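Local coordinates for protein aspartate aminotransferase (PDB 3K7Y) that probably catalyses the reversible amino transfer between L-aspartate and 2-oxoglutarate, giving oxaloacetate and L-glutamate, with pyridoxal 5'-phosphate as cofactor, at residues Asn330-Tyr335 and Lys397-Leu402; Pro359-Ile364 and Gly379-Ser384. All coordinates share one frame; numbering follows the deposited sequence.

Interaction 1 (Asn330-Tyr335 and Lys397-Leu402)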
loop_
_atom_site.group_PDB
_atom_site.type_symbol
_atom_site.label_atom_id
_atom_site.label_comp_id
_atom_site.label_asym_id
_atom_site.label_seq_id
_atom_site.Cartn_x
_atom_site.Cartn_y
_atom_site.Cartn_z
ATOM N N ASN A 330 25.517 -17.038 27.770
ATOM C CA ASN A 330 25.965 -17.721 28.970
ATOM C C ASN A 330 25.850 -19.250 28.863
ATOM O O ASN A 330 26.636 -19.993 29.473
ATOM C CB ASN A 330 25.247 -17.179 30.204
ATOM C CG ASN A 330 25.799 -15.843 30.658
ATOM O OD1 ASN A 330 25.092 -15.064 31.290
ATOM N ND2 ASN A 330 27.066 -15.574 30.354
ATOM N N LYS A 331 24.876 -19.719 28.086
ATOM C CA LYS A 331 24.764 -21.147 27.833
ATOM C C LYS A 331 25.829 -21.601 26.834
ATOM O O LYS A 331 26.244 -22.767 26.840
ATOM C CB LYS A 331 23.359 -21.516 27.363
ATOM C CG LYS A 331 22.299 -21.431 28.467
ATOM C CD LYS A 331 22.149 -22.731 29.268
ATOM C CE LYS A 331 21.154 -22.566 30.407
ATOM N NZ LYS A 331 21.018 -23.801 31.221
ATOM N N LEU A 332 26.287 -20.666 26.004
ATOM C CA LEU A 332 27.325 -20.933 25.011
ATOM C C LEU A 332 28.705 -20.868 25.632
ATOM O O LEU A 332 29.621 -21.545 25.168
ATOM C CB LEU A 332 27.253 -19.937 23.847
ATOM C CG LEU A 332 26.165 -20.042 22.777
ATOM C CD1 LEU A 332 26.318 -18.912 21.792
ATOM C CD2 LEU A 332 26.253 -21.363 22.055
ATOM N N GLU A 333 28.864 -20.043 26.666
ATOM C CA GLU A 333 30.125 -20.021 27.397
ATOM C C GLU A 333 30.301 -21.382 28.072
ATOM O O GLU A 333 31.426 -21.870 28.189
ATOM C CB GLU A 333 30.170 -18.905 28.442
ATOM C CG GLU A 333 29.387 -19.229 29.716
ATOM C CD GLU A 333 30.101 -18.819 31.004
ATOM O OE1 GLU A 333 30.260 -17.593 31.226
ATOM O OE2 GLU A 333 30.492 -19.722 31.801
ATOM N N THR A 334 29.180 -21.975 28.502
ATOM C CA THR A 334 29.159 -23.288 29.154
ATOM C C THR A 334 29.390 -24.418 28.164
ATOM O O THR A 334 30.469 -24.992 28.142
ATOM C CB THR A 334 27.856 -23.535 29.949
ATOM O OG1 THR A 334 27.784 -22.604 31.032
ATOM C CG2 THR A 334 27.818 -24.954 30.514
ATOM N N TYR A 335 28.398 -24.738 27.336
ATOM C CA TYR A 335 28.497 -25.906 26.445
ATOM C C TYR A 335 29.789 -25.945 25.674
ATOM O O TYR A 335 30.349 -27.012 25.431
ATOM C CB TYR A 335 27.326 -25.959 25.482
ATOM C CG TYR A 335 26.108 -26.454 26.170
ATOM C CD1 TYR A 335 25.765 -27.802 26.132
ATOM C CD2 TYR A 335 25.322 -25.589 26.916
ATOM C CE1 TYR A 335 24.644 -28.269 26.802
ATOM C CE2 TYR A 335 24.208 -26.039 27.587
ATOM C CZ TYR A 335 23.872 -27.375 27.527
ATOM O OH TYR A 335 22.754 -27.799 28.188
ATOM N N LYS A 397 24.069 -27.546 19.925
ATOM C CA LYS A 397 24.264 -27.739 18.489
ATOM C C LYS A 397 25.213 -26.732 17.823
ATOM O O LYS A 397 25.915 -27.082 16.869
ATOM C CB LYS A 397 22.923 -27.787 17.756
ATOM C CG LYS A 397 22.103 -29.071 17.990
ATOM C CD LYS A 397 22.929 -30.335 17.763
ATOM C CE LYS A 397 22.129 -31.597 18.031
ATOM N NZ LYS A 397 21.814 -31.775 19.477
ATOM N N ILE A 398 25.229 -25.496 18.335
ATOM C CA ILE A 398 26.122 -24.432 17.867
ATOM C C ILE A 398 27.570 -24.785 18.130
ATOM O O ILE A 398 28.437 -24.593 17.280
ATOM C CB ILE A 398 25.823 -23.099 18.580
ATOM C CG1 ILE A 398 24.625 -22.391 17.933
ATOM C CG2 ILE A 398 27.042 -22.176 18.538
ATOM C CD1 ILE A 398 24.340 -21.000 18.500
ATOM N N CYS A 399 27.823 -25.288 19.331
ATOM C CA CYS A 399 29.154 -25.709 19.723
ATOM C C CYS A 399 29.513 -26.978 18.965
ATOM O O CYS A 399 30.522 -27.014 18.269
ATOM C CB CYS A 399 29.211 -25.918 21.237
ATOM S SG CYS A 399 28.898 -24.386 22.205
ATOM N N LEU A 400 28.667 -28.002 19.077
ATOM C CA LEU A 400 28.847 -29.265 18.346
ATOM C C LEU A 400 29.216 -28.944 16.916
ATOM O O LEU A 400 30.227 -29.420 16.369
ATOM C CB LEU A 400 27.546 -30.086 18.359
ATOM C CG LEU A 400 27.614 -31.571 17.975
ATOM C CD1 LEU A 400 26.351 -32.311 18.427
ATOM C CD2 LEU A 400 27.850 -31.768 16.488
ATOM N N SER A 401 28.377 -28.100 16.334
ATOM C CA SER A 401 28.535 -27.722 14.959
ATOM C C SER A 401 29.806 -26.928 14.730
ATOM O O SER A 401 30.486 -27.107 13.715
ATOM C CB SER A 401 27.358 -26.922 14.509
ATOM O OG SER A 401 27.292 -27.063 13.126
ATOM N N LEU A 402 30.143 -26.065 15.682
ATOM C CA LEU A 402 31.333 -25.254 15.558
ATOM C C LEU A 402 32.600 -26.083 15.563
ATOM O O LEU A 402 33.556 -25.764 14.853
ATOM C CB LEU A 402 31.374 -24.199 16.652
ATOM C CG LEU A 402 30.895 -22.859 16.109
ATOM C CD1 LEU A 402 30.500 -21.898 17.224
ATOM C CD2 LEU A 402 31.978 -22.271 15.212
#

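Interaction 2 (Pro359-Ile364 and Gly379-Ser384)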
loop_
_atom_site.group_PDB
_atom_site.type_symbol
_atom_site.label_atom_id
_atom_site.label_comp_id
_atom_site.label_asym_id
_atom_site.label_seq_id
_atom_site.Cartn_x
_atom_site.Cartn_y
_atom_site.Cartn_z
ATOM N N PRO A 359 28.922 -12.747 13.363
ATOM C CA PRO A 359 29.473 -13.093 12.043
ATOM C C PRO A 359 30.046 -14.507 11.985
ATOM O O PRO A 359 29.819 -15.236 11.009
ATOM C CB PRO A 359 30.552 -12.026 11.827
ATOM C CG PRO A 359 29.989 -10.812 12.514
ATOM C CD PRO A 359 29.238 -11.352 13.736
ATOM N N LEU A 360 30.734 -14.901 13.048
ATOM C CA LEU A 360 31.282 -16.251 13.171
ATOM C C LEU A 360 30.348 -17.378 12.690
ATOM O O LEU A 360 30.804 -18.392 12.153
ATOM C CB LEU A 360 31.689 -16.499 14.618
ATOM C CG LEU A 360 32.448 -17.808 14.728
ATOM C CD1 LEU A 360 33.825 -17.666 14.078
ATOM C CD2 LEU A 360 32.536 -18.276 16.172
ATOM N N LEU A 361 29.048 -17.188 12.887
ATOM C CA LEU A 361 28.048 -18.212 12.571
ATOM C C LEU A 361 27.737 -18.331 11.075
ATOM O O LEU A 361 27.227 -19.361 10.617
ATOM C CB LEU A 361 26.766 -17.989 13.391
ATOM C CG LEU A 361 26.654 -18.615 14.797
ATOM C CD1 LEU A 361 27.983 -18.864 15.459
ATOM C CD2 LEU A 361 25.787 -17.793 15.720
ATOM N N ALA A 362 28.058 -17.291 10.310
ATOM C CA ALA A 362 27.912 -17.362 8.860
ATOM C C ALA A 362 28.546 -18.659 8.329
ATOM O O ALA A 362 27.961 -19.333 7.480
ATOM C CB ALA A 362 28.521 -16.140 8.203
ATOM N N LYS A 363 29.720 -19.010 8.866
ATOM C CA LYS A 363 30.417 -20.265 8.555
ATOM C C LYS A 363 29.586 -21.534 8.807
ATOM O O LYS A 363 29.706 -22.504 8.066
ATOM C CB LYS A 363 31.723 -20.379 9.365
ATOM C CG LYS A 363 32.801 -19.322 9.100
ATOM C CD LYS A 363 34.154 -19.780 9.661
ATOM C CE LYS A 363 34.775 -20.936 8.833
ATOM N NZ LYS A 363 35.869 -21.712 9.527
ATOM N N ILE A 364 28.752 -21.520 9.848
ATOM C CA ILE A 364 28.072 -22.733 10.341
ATOM C C ILE A 364 26.562 -22.802 9.966
ATOM O O ILE A 364 25.843 -23.738 10.331
ATOM C CB ILE A 364 28.369 -22.924 11.889
ATOM C CG1 ILE A 364 29.036 -24.263 12.150
ATOM C CG2 ILE A 364 27.160 -22.650 12.808
ATOM C CD1 ILE A 364 30.475 -24.287 11.740
ATOM N N GLY A 379 24.874 -14.475 9.942
ATOM C CA GLY A 379 25.072 -14.498 11.376
ATOM C C GLY A 379 23.925 -13.955 12.221
ATOM O O GLY A 379 23.878 -14.237 13.412
ATOM N N ARG A 380 23.006 -13.176 11.634
ATOM C CA ARG A 380 21.885 -12.548 12.384
ATOM C C ARG A 380 20.975 -13.556 13.100
ATOM O O ARG A 380 20.696 -14.647 12.581
ATOM C CB ARG A 380 21.039 -11.646 11.482
ATOM C CG ARG A 380 20.088 -10.737 12.263
ATOM C CD ARG A 380 19.140 -9.934 11.369
ATOM N NE ARG A 380 17.943 -10.682 10.975
ATOM C CZ ARG A 380 16.958 -10.193 10.222
ATOM N NH1 ARG A 380 17.005 -8.942 9.766
ATOM N NH2 ARG A 380 15.909 -10.958 9.929
ATOM N N ILE A 381 20.491 -13.196 14.284
ATOM C CA ILE A 381 19.790 -14.168 15.117
ATOM C C ILE A 381 18.600 -13.594 15.835
ATOM O O ILE A 381 18.738 -12.691 16.664
ATOM C CB ILE A 381 20.738 -14.760 16.149
ATOM C CG1 ILE A 381 21.288 -16.086 15.654
ATOM C CG2 ILE A 381 20.066 -14.956 17.499
ATOM C CD1 ILE A 381 22.461 -16.522 16.482
ATOM N N ASN A 382 17.433 -14.145 15.531
ATOM C CA ASN A 382 16.226 -13.772 16.225
ATOM C C ASN A 382 16.271 -14.302 17.659
ATOM O O ASN A 382 16.050 -15.493 17.905
ATOM C CB ASN A 382 14.994 -14.283 15.481
ATOM C CG ASN A 382 13.737 -13.570 15.902
ATOM O OD1 ASN A 382 13.769 -12.381 16.196
ATOM N ND2 ASN A 382 12.618 -14.291 15.942
ATOM N N VAL A 383 16.578 -13.407 18.596
ATOM C CA VAL A 383 16.747 -13.767 19.993
ATOM C C VAL A 383 15.412 -14.126 20.614
ATOM O O VAL A 383 15.326 -15.058 21.398
ATOM C CB VAL A 383 17.433 -12.635 20.791
ATOM C CG1 VAL A 383 17.199 -12.796 22.284
ATOM C CG2 VAL A 383 18.925 -12.610 20.498
ATOM N N SER A 384 14.368 -13.400 20.235
ATOM C CA SER A 384 13.035 -13.565 20.839
ATOM C C SER A 384 12.463 -14.981 20.720
ATOM O O SER A 384 11.421 -15.286 21.314
ATOM C CB SER A 384 12.055 -12.549 20.253
ATOM O OG SER A 384 12.221 -12.476 18.851
#

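Interaction 1 (Asn330-Tyr335 and Lys397-Leu402)
L332 and Y335 of one helix meet I398 and C399 of another where the two axes cross at -45° with a closest approach of 9.7 Å. Both helices run broadly the same way. The backbones come nearest at Y335 and C399, whose CA atoms are 6.8 Å apart.

The contact is small and apolar. L332 starts off to the flank of its helix, but its end swings in toward 397-402. CD2 does the touching. It lies 3.7 Å from I398 CG2 and 3.9 Å from I398 CB, so it rests against the branch point of the isoleucine. The two side chains cross at about a right angle. CG2 of I398 stands anti to the backbone N, which leaves this methyl beside the carbonyl carbon and on the side met by L332.

C399 fills the place next to it. Its SG is anti to the carbonyl carbon (chi1 -63°) and projects toward the other helix. There the sulfur sits 4.0 Å from L332 CD2 and also 4.0 Å from Y335 CB. It thus bridges two residues one helical turn apart. Y335 offers only its CB and backbone to the sulfur, for the ring turns away. K331 O lies at the ring's edge, in the ring plane, and the same oxygen accepts the backbone N-H of Y335 (N to O 3.0 Å).

L332, I398 and C399 are buried, while Y335 is partly open to solvent. This is plain helix packing away from the cofactor site. The last turn of helix 304-335 lies against the C-terminal helix 390-403, and the contact extends back along that helix. K331 packs on V391 and A395, L332 also on A395, and Y335 on D396. L332 also touches W345, in the loop after helix 304-335.

Interaction 2 (Pro359-Ile364 and Gly379-Ser384)
L361 and I381 pack together at one end of a two-stranded antiparallel sheet, made of strands 355-357 and 380-382, in this class I aminotransferase. Residues 359-363 leave the first strand in a helix-like turn. The chain then passes through strand 373-374 and returns at G379 into the second strand.

The tight part is the buried side, formed by L361, G379 and I381. L361 points toward the strand, and its CD2 lies 3.6 Å from CD1 of I381. The two side chains cross at about a right angle. I381 reaches across because its CD1 is anti to CA (chi2 166°), which stretches the CG1-CD1 arm toward the leucine. Next to this methyl pair, the backbone of the turn lies close over the bare CA of G379. That atom is 4.4 Å from L361 CB and 4.2 Å from A362 N. With phi at 115° and psi at -18°, a CB here would jam against the carbonyl O of the residue before, which by itself calls for glycine. It would also press on P359 CA.

The loose side is at A362, which is exposed to solvent at the edge of the contact. The turn keeps its own shape there: A362 N bonds to P359 O at 2.8 Å, and I364 N bonds to L361 O at the same distance.

R380 points the opposite way from its neighbour I381, away from the turn. Its side chain makes a cation-pi contact with F355 of the partner strand. Its NH2 bonds to S35 O, and its NH1 bonds to OD1 of N185, a residue of the pyridoxal 5'-phosphate site.

In the fold
The centres of interactions 1 and 2 are 13 Å apart, on the same side of the chain's centre. In sequence the order is 330-335, 359-364, 379-384 and 397-402, so interaction 2 falls wholly between the two halves of interaction 1. Strand 380-382, in interaction 2, is the element just before helix 390-403, which carries 397-402 of interaction 1. The 359-364 turn packs on strand 380-382 through L361 and on helix 390-403 through L360, which meets L402, and I364, which meets S401 and L402. The two contacts are therefore continuous. The strand end lies nearer the cofactor, and the helix pair lies farther out.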